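Local coordinates for protein rutinosidase (Aspergillus niger, PDB 6I1A) that hydrolyses glycosidic bonds as a secreted family 5 glycoside hydrolase, cleaving rutinosides and probably also beta-1,3-glucans, at residues I15-F20 with P238-G243; A78-L83 with K118-Y123; Q173-I178 with V227-S232. All blocks are in the same frame, centred on the assembly; numbering follows the deposited sequence.

Contact 1 of 3, residues I15-F20 with P238-G243; sequences IDWRTF and PVMFQG. With EDO (1,2-ethanediol), chain H; EDO (1,2-ethanediol), chain J.
The indole of Trp17 fits into the corner made by Pro238 and Met240, two residues whose side chains project from the same side of their chain. The pyrrolidine ring of Pro238 meets the indole at its edge: CB lies in the ring plane, 3.6 Å from Trp17 CD1, and the two side chains run nearly perpendicular. Met240 comes over one face instead. Its chain runs out straight from the backbone, with CG anti to N (chi1 177°), and then bends at the sulfur, which brings the methyl CE to 4.3 Å from the centroid of the Trp17 six-membered ring, a CH-pi contact displaced toward the rim. Against the opposite face lie Ile15 CD1 and Phe20 CD2 of the loop itself, and the indole is thereby sandwiched. Ile15 adds a looser apolar touch, CG1 to Pro238 CG at 4.4 Å. The turn that presents the indole is an Asx turn, in which Arg18 N donates to Asp16 OD1 (2.9 Å) from above the carboxylate plane. An ethanediol, probably from the crystallisation liquor, also bonds to that oxygen. The buried Trp17 NE1 is satisfied by Thr188 OG1. The loop 15-20 precedes strand 22-26 and places its indole on the barrel side of strand 239-241, near the N-terminal ends of the TIM-barrel strands; strand 239-241 runs between strands 187-190 and 261-269, and Phe300 meets the indole edge-to-face.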
loop_
_atom_site.group_PDB
_atom_site.type_symbol
_atom_site.label_atom_id
_atom_site.label_comp_id
_atom_site.label_asym_id
_atom_site.label_seq_id
_atom_site.Cartn_x
_atom_site.Cartn_y
_atom_site.Cartn_z
ATOM N N ILE A 15 12.220 -15.239 -28.270
ATOM C CA ILE A 15 12.899 -14.696 -27.067
ATOM C C ILE A 15 12.564 -15.523 -25.844
ATOM O O ILE A 15 11.440 -16.133 -25.737
ATOM C CB ILE A 15 12.625 -13.202 -26.890
ATOM C CG1 ILE A 15 11.225 -12.941 -26.371
ATOM C CG2 ILE A 15 12.922 -12.439 -28.198
ATOM C CD1 ILE A 15 11.133 -11.533 -25.731
ATOM N N ASP A 16 13.514 -15.539 -24.932
ATOM C CA ASP A 16 13.372 -16.106 -23.603
ATOM C C ASP A 16 13.276 -14.925 -22.651
ATOM O O ASP A 16 14.245 -14.240 -22.468
ATOM C CB ASP A 16 14.557 -16.992 -23.242
ATOM C CG ASP A 16 14.413 -17.655 -21.911
ATOM O OD1 ASP A 16 13.544 -17.312 -21.128
ATOM O OD2 ASP A 16 15.220 -18.585 -21.651
ATOM N N TRP A 17 12.076 -14.652 -22.145
ATOM C CA TRP A 17 11.912 -13.487 -21.247
ATOM C C TRP A 17 12.797 -13.603 -20.008
ATOM O O TRP A 17 12.889 -12.629 -19.243
ATOM C CB TRP A 17 10.437 -13.311 -20.876
ATOM C CG TRP A 17 9.705 -12.459 -21.866
ATOM C CD1 TRP A 17 8.830 -12.849 -22.845
ATOM C CD2 TRP A 17 9.756 -11.023 -21.955
ATOM N NE1 TRP A 17 8.384 -11.784 -23.562
ATOM C CE2 TRP A 17 8.899 -10.637 -23.001
ATOM C CE3 TRP A 17 10.453 -10.005 -21.256
ATOM C CZ2 TRP A 17 8.744 -9.307 -23.405
ATOM C CZ3 TRP A 17 10.274 -8.686 -21.634
ATOM C CH2 TRP A 17 9.374 -8.336 -22.658
ATOM N N ARG A 18 13.336 -14.780 -19.666
ATOM C CA ARG A 18 14.240 -14.895 -18.511
ATOM C C ARG A 18 15.579 -14.211 -18.788
ATOM O O ARG A 18 16.272 -13.874 -17.804
ATOM C CB ARG A 18 14.427 -16.371 -18.110
ATOM C CG ARG A 18 13.192 -16.973 -17.477
ATOM C CD ARG A 18 13.318 -18.498 -17.274
ATOM N NE ARG A 18 12.042 -19.117 -16.875
ATOM C CZ ARG A 18 11.527 -18.942 -15.701
ATOM N NH1 ARG A 18 12.183 -18.261 -14.766
ATOM N NH2 ARG A 18 10.361 -19.499 -15.385
ATOM N N THR A 19 15.977 -14.114 -20.030
ATOM C CA THR A 19 17.294 -13.515 -20.370
ATOM C C THR A 19 17.127 -12.190 -21.108
ATOM O O THR A 19 18.092 -11.389 -21.124
ATOM C CB THR A 19 18.139 -14.525 -21.146
ATOM O OG1 THR A 19 17.541 -14.873 -22.385
ATOM C CG2 THR A 19 18.358 -15.760 -20.309
ATOM N N PHE A 20 16.018 -11.976 -21.790
ATOM C CA PHE A 20 15.801 -10.762 -22.618
ATOM C C PHE A 20 15.674 -9.560 -21.696
ATOM O O PHE A 20 14.967 -9.581 -20.687
ATOM C CB PHE A 20 14.550 -10.973 -23.457
ATOM C CG PHE A 20 14.182 -9.790 -24.309
ATOM C CD1 PHE A 20 14.783 -9.585 -25.527
ATOM C CD2 PHE A 20 13.250 -8.867 -23.863
ATOM C CE1 PHE A 20 14.477 -8.471 -26.309
ATOM C CE2 PHE A 20 12.925 -7.774 -24.650
ATOM C CZ PHE A 20 13.529 -7.580 -25.871
ATOM N N PRO A 238 5.544 -16.188 -26.274
ATOM C CA PRO A 238 5.343 -15.997 -24.854
ATOM C C PRO A 238 3.984 -15.355 -24.566
ATOM O O PRO A 238 3.450 -14.601 -25.410
ATOM C CB PRO A 238 6.450 -14.997 -24.464
ATOM C CG PRO A 238 7.409 -15.024 -25.611
ATOM C CD PRO A 238 6.615 -15.326 -26.853
ATOM N N VAL A 239 3.446 -15.690 -23.410
ATOM C CA VAL A 239 2.211 -15.061 -22.869
ATOM C C VAL A 239 2.635 -14.128 -21.729
ATOM O O VAL A 239 3.345 -14.551 -20.768
ATOM C CB VAL A 239 1.175 -16.094 -22.397
ATOM C CG1 VAL A 239 0.043 -15.439 -21.645
ATOM C CG2 VAL A 239 0.639 -16.882 -23.600
ATOM N N MET A 240 2.209 -12.874 -21.820
ATOM C CA MET A 240 2.444 -11.868 -20.787
ATOM C C MET A 240 1.154 -11.670 -19.978
ATOM O O MET A 240 0.096 -11.266 -20.538
ATOM C CB MET A 240 2.865 -10.571 -21.457
ATOM C CG MET A 240 3.070 -9.425 -20.460
ATOM S SD MET A 240 3.925 -7.984 -21.175
ATOM C CE MET A 240 5.597 -8.591 -21.259
ATOM N N PHE A 241 1.242 -12.017 -18.714
ATOM C CA PHE A 241 0.126 -11.997 -17.759
ATOM C C PHE A 241 0.188 -10.717 -16.931
ATOM O O PHE A 241 1.128 -10.554 -16.119
ATOM C CB PHE A 241 0.164 -13.240 -16.882
ATOM C CG PHE A 241 -0.947 -13.342 -15.880
ATOM C CD1 PHE A 241 -2.134 -12.620 -16.004
ATOM C CD2 PHE A 241 -0.806 -14.204 -14.810
ATOM C CE1 PHE A 241 -3.133 -12.709 -15.034
ATOM C CE2 PHE A 241 -1.818 -14.309 -13.866
ATOM C CZ PHE A 241 -2.963 -13.562 -13.958
ATOM N N GLN A 242 -0.784 -9.829 -17.159
ATOM C CA GLN A 242 -0.986 -8.621 -16.332
ATOM C C GLN A 242 -1.956 -9.009 -15.209
ATOM O O GLN A 242 -3.179 -9.008 -15.427
ATOM C CB GLN A 242 -1.505 -7.490 -17.213
ATOM C CG GLN A 242 -1.231 -6.097 -16.695
ATOM C CD GLN A 242 -1.755 -5.891 -15.289
ATOM O OE1 GLN A 242 -2.972 -5.800 -15.090
ATOM N NE2 GLN A 242 -0.861 -5.858 -14.292
ATOM N N GLY A 243 -1.408 -9.424 -14.058
ATOM C CA GLY A 243 -2.212 -9.953 -12.956
ATOM C C GLY A 243 -2.753 -8.874 -12.058
ATOM O O GLY A 243 -2.656 -8.961 -10.828
HETATM C C1 EDO H . 1.546 -9.795 -11.124
HETATM O O1 EDO H . 0.476 -9.770 -10.230
HETATM C C2 EDO H . 1.446 -8.612 -11.994
HETATM O O2 EDO H . 1.307 -8.969 -13.281
HETATM C C1 EDO J . 9.679 -17.271 -20.001
HETATM O O1 EDO J . 9.183 -17.650 -18.785
HETATM C C2 EDO J . 10.385 -18.417 -20.715
HETATM O O2 EDO J . 11.568 -18.881 -20.038
#

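Contact 2 of 3, residues A78-L83 with K118-Y123; sequences ADIDKL and KEIADY
Ile80 of helix 77-85 packs against Ile120 and Tyr123 of helix 113-128, and Asp81 adds a polar bond beside this apolar patch. Among the apolar contacts, the methyl CD1 of Ile80 meets the branch methyl CG2 of Ile120 at 3.7 Å. The other branch of Ile80, CG2, lies 3.9 Å from Tyr123 CD2, at the rim of the phenol ring, and the isoleucine and the tyrosine lie alongside each other, pointing opposite ways. The polar contact is a short hydrogen bond from Tyr123 OH to Asp81 OD1, 2.6 Å, received on the syn lone pair. Tyr123 swings away from its own backbone N (chi1 179°) and extends across the gap, its hydroxyl reaching a carboxylate whose plane is turned 65° from the ring. Tyr128 OH bonds there too, so two hydroxyls bond to this one oxygen. Within 118-123, Lys118 NZ and Asp122 OD2 form a salt bridge at 2.8 Å. The axes of segments 78-83 and 118-123 approach to 10.4 Å, with a crossing angle of -34°, running roughly the same way as successive outer helices of a TIM barrel do. Strand 90-95 lies between the two helices in the chain, and Ala121 and Asp122 touch Tyr187 of strand 187-190.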
loop_
_atom_site.group_PDB
_atom_site.type_symbol
_atom_site.label_atom_id
_atom_site.label_comp_id
_atom_site.label_asym_id
_atom_site.label_seq_id
_atom_site.Cartn_x
_atom_site.Cartn_y
_atom_site.Cartn_z
ATOM N N ALA A 78 7.704 7.770 -38.698
ATOM C CA ALA A 78 8.523 8.851 -38.113
ATOM C C ALA A 78 8.593 8.684 -36.581
ATOM O O ALA A 78 9.697 8.912 -36.036
ATOM C CB ALA A 78 7.941 10.210 -38.473
ATOM N N ASP A 79 7.466 8.339 -35.937
ATOM C CA ASP A 79 7.472 8.092 -34.478
ATOM C C ASP A 79 8.390 6.924 -34.149
ATOM O O ASP A 79 9.216 6.980 -33.174
ATOM C CB ASP A 79 6.063 7.874 -33.931
ATOM C CG ASP A 79 5.231 9.115 -34.100
ATOM O OD1 ASP A 79 5.514 10.122 -33.399
ATOM O OD2 ASP A 79 4.334 9.110 -34.961
ATOM N N ILE A 80 8.337 5.837 -34.905
ATOM C CA ILE A 80 9.219 4.678 -34.656
ATOM C C ILE A 80 10.683 5.075 -34.790
ATOM O O ILE A 80 11.515 4.675 -34.001
ATOM C CB ILE A 80 8.860 3.489 -35.560
ATOM C CG1 ILE A 80 7.355 3.188 -35.460
ATOM C CG2 ILE A 80 9.728 2.275 -35.270
ATOM C CD1 ILE A 80 6.787 3.099 -34.051
ATOM N N ASP A 81 11.030 5.868 -35.834
ATOM C CA ASP A 81 12.417 6.344 -35.972
ATOM C C ASP A 81 12.855 7.193 -34.783
ATOM O O ASP A 81 13.983 6.991 -34.282
ATOM C CB ASP A 81 12.560 7.141 -37.267
ATOM C CG ASP A 81 12.380 6.315 -38.531
ATOM O OD1 ASP A 81 12.664 5.101 -38.521
ATOM O OD2 ASP A 81 12.000 6.924 -39.554
ATOM N N LYS A 82 11.989 8.060 -34.313
ATOM C CA LYS A 82 12.352 8.908 -33.140
ATOM C C LYS A 82 12.558 8.040 -31.896
ATOM O O LYS A 82 13.551 8.169 -31.146
ATOM C CB LYS A 82 11.272 9.916 -32.877
ATOM C CG LYS A 82 11.663 10.855 -31.740
ATOM C CD LYS A 82 10.658 11.836 -31.424
ATOM C CE LYS A 82 10.125 12.655 -32.586
ATOM N NZ LYS A 82 8.970 13.500 -32.170
ATOM N N LEU A 83 11.641 7.092 -31.676
ATOM C CA LEU A 83 11.782 6.178 -30.520
ATOM C C LEU A 83 13.071 5.376 -30.619
ATOM O O LEU A 83 13.788 5.209 -29.613
ATOM C CB LEU A 83 10.536 5.277 -30.501
ATOM C CG LEU A 83 9.239 5.990 -30.163
ATOM C CD1 LEU A 83 8.033 5.117 -30.466
ATOM C CD2 LEU A 83 9.208 6.466 -28.728
ATOM N N LYS A 118 -0.105 -3.718 -38.158
ATOM C CA LYS A 118 0.853 -4.442 -38.998
ATOM C C LYS A 118 1.850 -3.492 -39.711
ATOM O O LYS A 118 3.049 -3.814 -39.709
ATOM C CB LYS A 118 0.056 -5.209 -40.024
ATOM C CG LYS A 118 0.998 -5.986 -40.941
ATOM C CD LYS A 118 0.295 -6.976 -41.881
ATOM C CE LYS A 118 1.272 -7.566 -42.873
ATOM N NZ LYS A 118 2.404 -8.263 -42.216
ATOM N N GLU A 119 1.379 -2.352 -40.217
ATOM C CA GLU A 119 2.322 -1.415 -40.923
ATOM C C GLU A 119 3.413 -0.951 -39.946
ATOM O O GLU A 119 4.638 -1.002 -40.270
ATOM C CB GLU A 119 1.582 -0.211 -41.485
ATOM C CG GLU A 119 2.524 0.575 -42.367
ATOM C CD GLU A 119 2.286 2.062 -42.518
ATOM O OE1 GLU A 119 2.466 2.796 -41.507
ATOM O OE2 GLU A 119 2.008 2.485 -43.675
ATOM N N ILE A 120 2.985 -0.569 -38.735
ATOM C CA ILE A 120 3.973 -0.045 -37.759
ATOM C C ILE A 120 4.837 -1.170 -37.213
ATOM O O ILE A 120 6.061 -1.013 -37.042
ATOM C CB ILE A 120 3.218 0.698 -36.625
ATOM C CG1 ILE A 120 2.556 1.970 -37.190
ATOM C CG2 ILE A 120 4.154 0.947 -35.437
ATOM C CD1 ILE A 120 3.460 2.974 -37.880
ATOM N N ALA A 121 4.258 -2.315 -36.817
ATOM C CA ALA A 121 5.031 -3.431 -36.258
ATOM C C ALA A 121 6.046 -3.928 -37.292
ATOM O O ALA A 121 7.227 -4.175 -36.934
ATOM C CB ALA A 121 4.066 -4.534 -35.812
ATOM N N ASP A 122 5.593 -4.119 -38.535
ATOM C CA ASP A 122 6.510 -4.644 -39.586
ATOM C C ASP A 122 7.676 -3.655 -39.769
ATOM O O ASP A 122 8.812 -4.139 -39.906
ATOM C CB ASP A 122 5.807 -4.801 -40.915
ATOM C CG ASP A 122 4.869 -6.000 -41.022
ATOM O OD1 ASP A 122 4.705 -6.680 -40.015
ATOM O OD2 ASP A 122 4.185 -6.109 -42.041
ATOM N N TYR A 123 7.396 -2.359 -39.737
ATOM C CA TYR A 123 8.460 -1.339 -39.932
ATOM C C TYR A 123 9.450 -1.438 -38.784
ATOM O O TYR A 123 10.700 -1.424 -38.942
ATOM C CB TYR A 123 7.861 0.053 -40.049
ATOM C CG TYR A 123 8.937 1.095 -40.224
ATOM C CD1 TYR A 123 9.582 1.251 -41.440
ATOM C CD2 TYR A 123 9.362 1.894 -39.171
ATOM C CE1 TYR A 123 10.617 2.182 -41.596
ATOM C CE2 TYR A 123 10.350 2.847 -39.314
ATOM C CZ TYR A 123 11.007 2.964 -40.529
ATOM O OH TYR A 123 11.985 3.916 -40.710
#

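Contact 3 of 3, residues Q173-I178 with V227-S232; sequences QVINFI and VQRVES
Ile175 reaches across to Arg229 and Val230 of the facing helix with its CD1 methyl. All of the contact between the segments is apolar. CD1 approaches the aliphatic part of Arg229 at CG, 3.7 Å away, the two side chains crossing at about a right angle. The same methyl lies 3.9 Å from Val230 CG2, and Ile175 CG1 follows at 4.1 Å from that CG2, so the outer part of the isoleucine, CG1 and CD1, lies along the valine methyl. This reach comes from an extended Ile175 chain: CG1 stands anti to the carbonyl carbon (chi1 -66°) and CD1 continues outward (chi2 165°). The backbones come near at this point, with Ile175 CA and Val230 CA 7.0 Å apart.

Polar groups act around this patch and form no bond between the two segments. The Arg229 chain bends twice, at chi2 and at chi3, and its NH1 forms a salt bridge with Asp172, just before segment 173-178, tying the two helices together by charge at the more exposed side of the apolar contact. Within 227-232, Ser232 OG donates to the backbone Arg229 O at 2.7 Å, the donor tilted 26° from the carbonyl plane. Helices 161-179 and 213-233 are neighbours on the outside of the TIM barrel, and both Ile175 and Val230 rest on Leu189 of strand 187-190, with Val230 also touching Ile237.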
loop_
_atom_site.group_PDB
_atom_site.type_symbol
_atom_site.label_atom_id
_atom_site.label_comp_id
_atom_site.label_asym_id
_atom_site.label_seq_id
_atom_site.Cartn_x
_atom_site.Cartn_y
_atom_site.Cartn_z
ATOM N N GLN A 173 -7.703 -14.702 -32.929
ATOM C CA GLN A 173 -7.347 -13.722 -33.990
ATOM C C GLN A 173 -5.952 -13.182 -33.748
ATOM O O GLN A 173 -5.195 -13.011 -34.733
ATOM C CB GLN A 173 -8.377 -12.601 -34.076
ATOM C CG GLN A 173 -9.733 -13.069 -34.526
ATOM C CD GLN A 173 -9.671 -13.644 -35.920
ATOM O OE1 GLN A 173 -9.091 -13.054 -36.844
ATOM N NE2 GLN A 173 -10.345 -14.775 -36.062
ATOM N N VAL A 174 -5.586 -12.919 -32.508
ATOM C CA VAL A 174 -4.226 -12.386 -32.216
ATOM C C VAL A 174 -3.189 -13.462 -32.546
ATOM O O VAL A 174 -2.156 -13.167 -33.173
ATOM C CB VAL A 174 -4.094 -11.888 -30.772
ATOM C CG1 VAL A 174 -2.669 -11.415 -30.518
ATOM C CG2 VAL A 174 -5.108 -10.777 -30.521
ATOM N N ILE A 175 -3.437 -14.719 -32.136
ATOM C CA ILE A 175 -2.503 -15.839 -32.465
ATOM C C ILE A 175 -2.353 -15.932 -33.973
ATOM O O ILE A 175 -1.192 -16.045 -34.453
ATOM C CB ILE A 175 -3.004 -17.171 -31.889
ATOM C CG1 ILE A 175 -2.986 -17.176 -30.353
ATOM C CG2 ILE A 175 -2.181 -18.332 -32.458
ATOM C CD1 ILE A 175 -3.788 -18.285 -29.716
ATOM N N ASN A 176 -3.445 -15.873 -34.682
ATOM C CA ASN A 176 -3.387 -15.962 -36.179
ATOM C C ASN A 176 -2.585 -14.789 -36.750
ATOM O O ASN A 176 -1.774 -14.965 -37.664
ATOM C CB ASN A 176 -4.779 -15.987 -36.811
ATOM C CG ASN A 176 -4.745 -16.116 -38.314
ATOM O OD1 ASN A 176 -4.328 -17.188 -38.802
ATOM N ND2 ASN A 176 -5.139 -15.071 -39.018
ATOM N N PHE A 177 -2.765 -13.576 -36.205
ATOM C CA PHE A 177 -1.983 -12.404 -36.664
ATOM C C PHE A 177 -0.484 -12.703 -36.482
ATOM O O PHE A 177 0.321 -12.411 -37.389
ATOM C CB PHE A 177 -2.428 -11.202 -35.837
ATOM C CG PHE A 177 -1.714 -9.915 -36.191
ATOM C CD1 PHE A 177 -0.453 -9.645 -35.680
ATOM C CD2 PHE A 177 -2.329 -8.975 -36.982
ATOM C CE1 PHE A 177 0.207 -8.463 -36.007
ATOM C CE2 PHE A 177 -1.676 -7.783 -37.321
ATOM C CZ PHE A 177 -0.430 -7.537 -36.836
ATOM N N ILE A 178 -0.103 -13.211 -35.323
ATOM C CA ILE A 178 1.321 -13.472 -34.999
ATOM C C ILE A 178 1.875 -14.546 -35.962
ATOM O O ILE A 178 2.959 -14.396 -36.553
ATOM C CB ILE A 178 1.508 -13.846 -33.534
ATOM C CG1 ILE A 178 1.194 -12.645 -32.617
ATOM C CG2 ILE A 178 2.913 -14.349 -33.323
ATOM C CD1 ILE A 178 1.158 -12.976 -31.171
ATOM N N VAL A 227 -3.104 -19.656 -22.223
ATOM C CA VAL A 227 -1.798 -20.371 -22.259
ATOM C C VAL A 227 -1.944 -21.700 -23.025
ATOM O O VAL A 227 -1.146 -21.988 -23.916
ATOM C CB VAL A 227 -1.245 -20.589 -20.853
ATOM C CG1 VAL A 227 -0.123 -21.618 -20.875
ATOM C CG2 VAL A 227 -0.824 -19.255 -20.258
ATOM N N GLN A 228 -3.009 -22.424 -22.743
ATOM C CA GLN A 228 -3.273 -23.690 -23.465
ATOM C C GLN A 228 -3.520 -23.452 -24.931
ATOM O O GLN A 228 -2.995 -24.213 -25.781
ATOM C CB GLN A 228 -4.395 -24.423 -22.768
ATOM C CG GLN A 228 -3.877 -25.035 -21.497
ATOM C CD GLN A 228 -4.821 -26.087 -20.946
ATOM O OE1 GLN A 228 -5.541 -26.731 -21.693
ATOM N NE2 GLN A 228 -4.799 -26.252 -19.631
ATOM N N ARG A 229 -4.277 -22.426 -25.298
ATOM C CA ARG A 229 -4.532 -22.149 -26.716
ATOM C C ARG A 229 -3.213 -21.800 -27.426
ATOM O O ARG A 229 -2.921 -22.280 -28.553
ATOM C CB ARG A 229 -5.579 -21.047 -26.852
ATOM C CG ARG A 229 -6.064 -20.861 -28.276
ATOM C CD ARG A 229 -6.908 -22.018 -28.805
ATOM N NE ARG A 229 -7.990 -22.305 -27.862
ATOM C CZ ARG A 229 -9.222 -21.799 -27.869
ATOM N NH1 ARG A 229 -9.569 -20.881 -28.747
ATOM N NH2 ARG A 229 -10.109 -22.185 -26.959
ATOM N N VAL A 230 -2.404 -20.925 -26.836
ATOM C CA VAL A 230 -1.114 -20.574 -27.484
ATOM C C VAL A 230 -0.208 -21.822 -27.547
ATOM O O VAL A 230 0.393 -22.080 -28.615
ATOM C CB VAL A 230 -0.446 -19.416 -26.716
ATOM C CG1 VAL A 230 0.987 -19.201 -27.225
ATOM C CG2 VAL A 230 -1.298 -18.154 -26.766
ATOM N N GLU A 231 -0.080 -22.556 -26.439
ATOM C CA GLU A 231 0.689 -23.840 -26.427
ATOM C C GLU A 231 0.194 -24.748 -27.549
ATOM O O GLU A 231 1.030 -25.449 -28.141
ATOM C CB GLU A 231 0.516 -24.556 -25.094
ATOM C CG GLU A 231 1.329 -23.925 -24.005
ATOM C CD GLU A 231 1.115 -24.455 -22.607
ATOM O OE1 GLU A 231 0.085 -25.107 -22.385
ATOM O OE2 GLU A 231 1.967 -24.153 -21.667
ATOM N N SER A 232 -1.090 -24.807 -27.842
ATOM C CA SER A 232 -1.630 -25.738 -28.855
ATOM C C SER A 232 -1.192 -25.313 -30.260
ATOM O O SER A 232 -1.246 -26.156 -31.184
ATOM C CB SER A 232 -3.134 -25.856 -28.729
ATOM O OG SER A 232 -3.791 -24.738 -29.334
#

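Contacts 1 and 3 are mainly buried, whereas contact 2 is partly buried, with a more exposed polar border. Contact 1 joins the loop before the first barrel strand to strand 239-241 around an indole; contacts 2 and 3 each join two outer helices through branched aliphatic side chains, joined by a tyrosine in contact 2 and an arginine stem in contact 3. A hydrogen bond crosses between the segments in contact 2 alone, while contact 3 has a salt bridge beside it, from Arg229 to Asp172. Helix 213-233 of contact 3 is followed in the chain by strand 239-241 of contact 1, and Val239 packs on Val230 and Val227. Lys118 CB of contact 2 lies against Phe177 of contact 3.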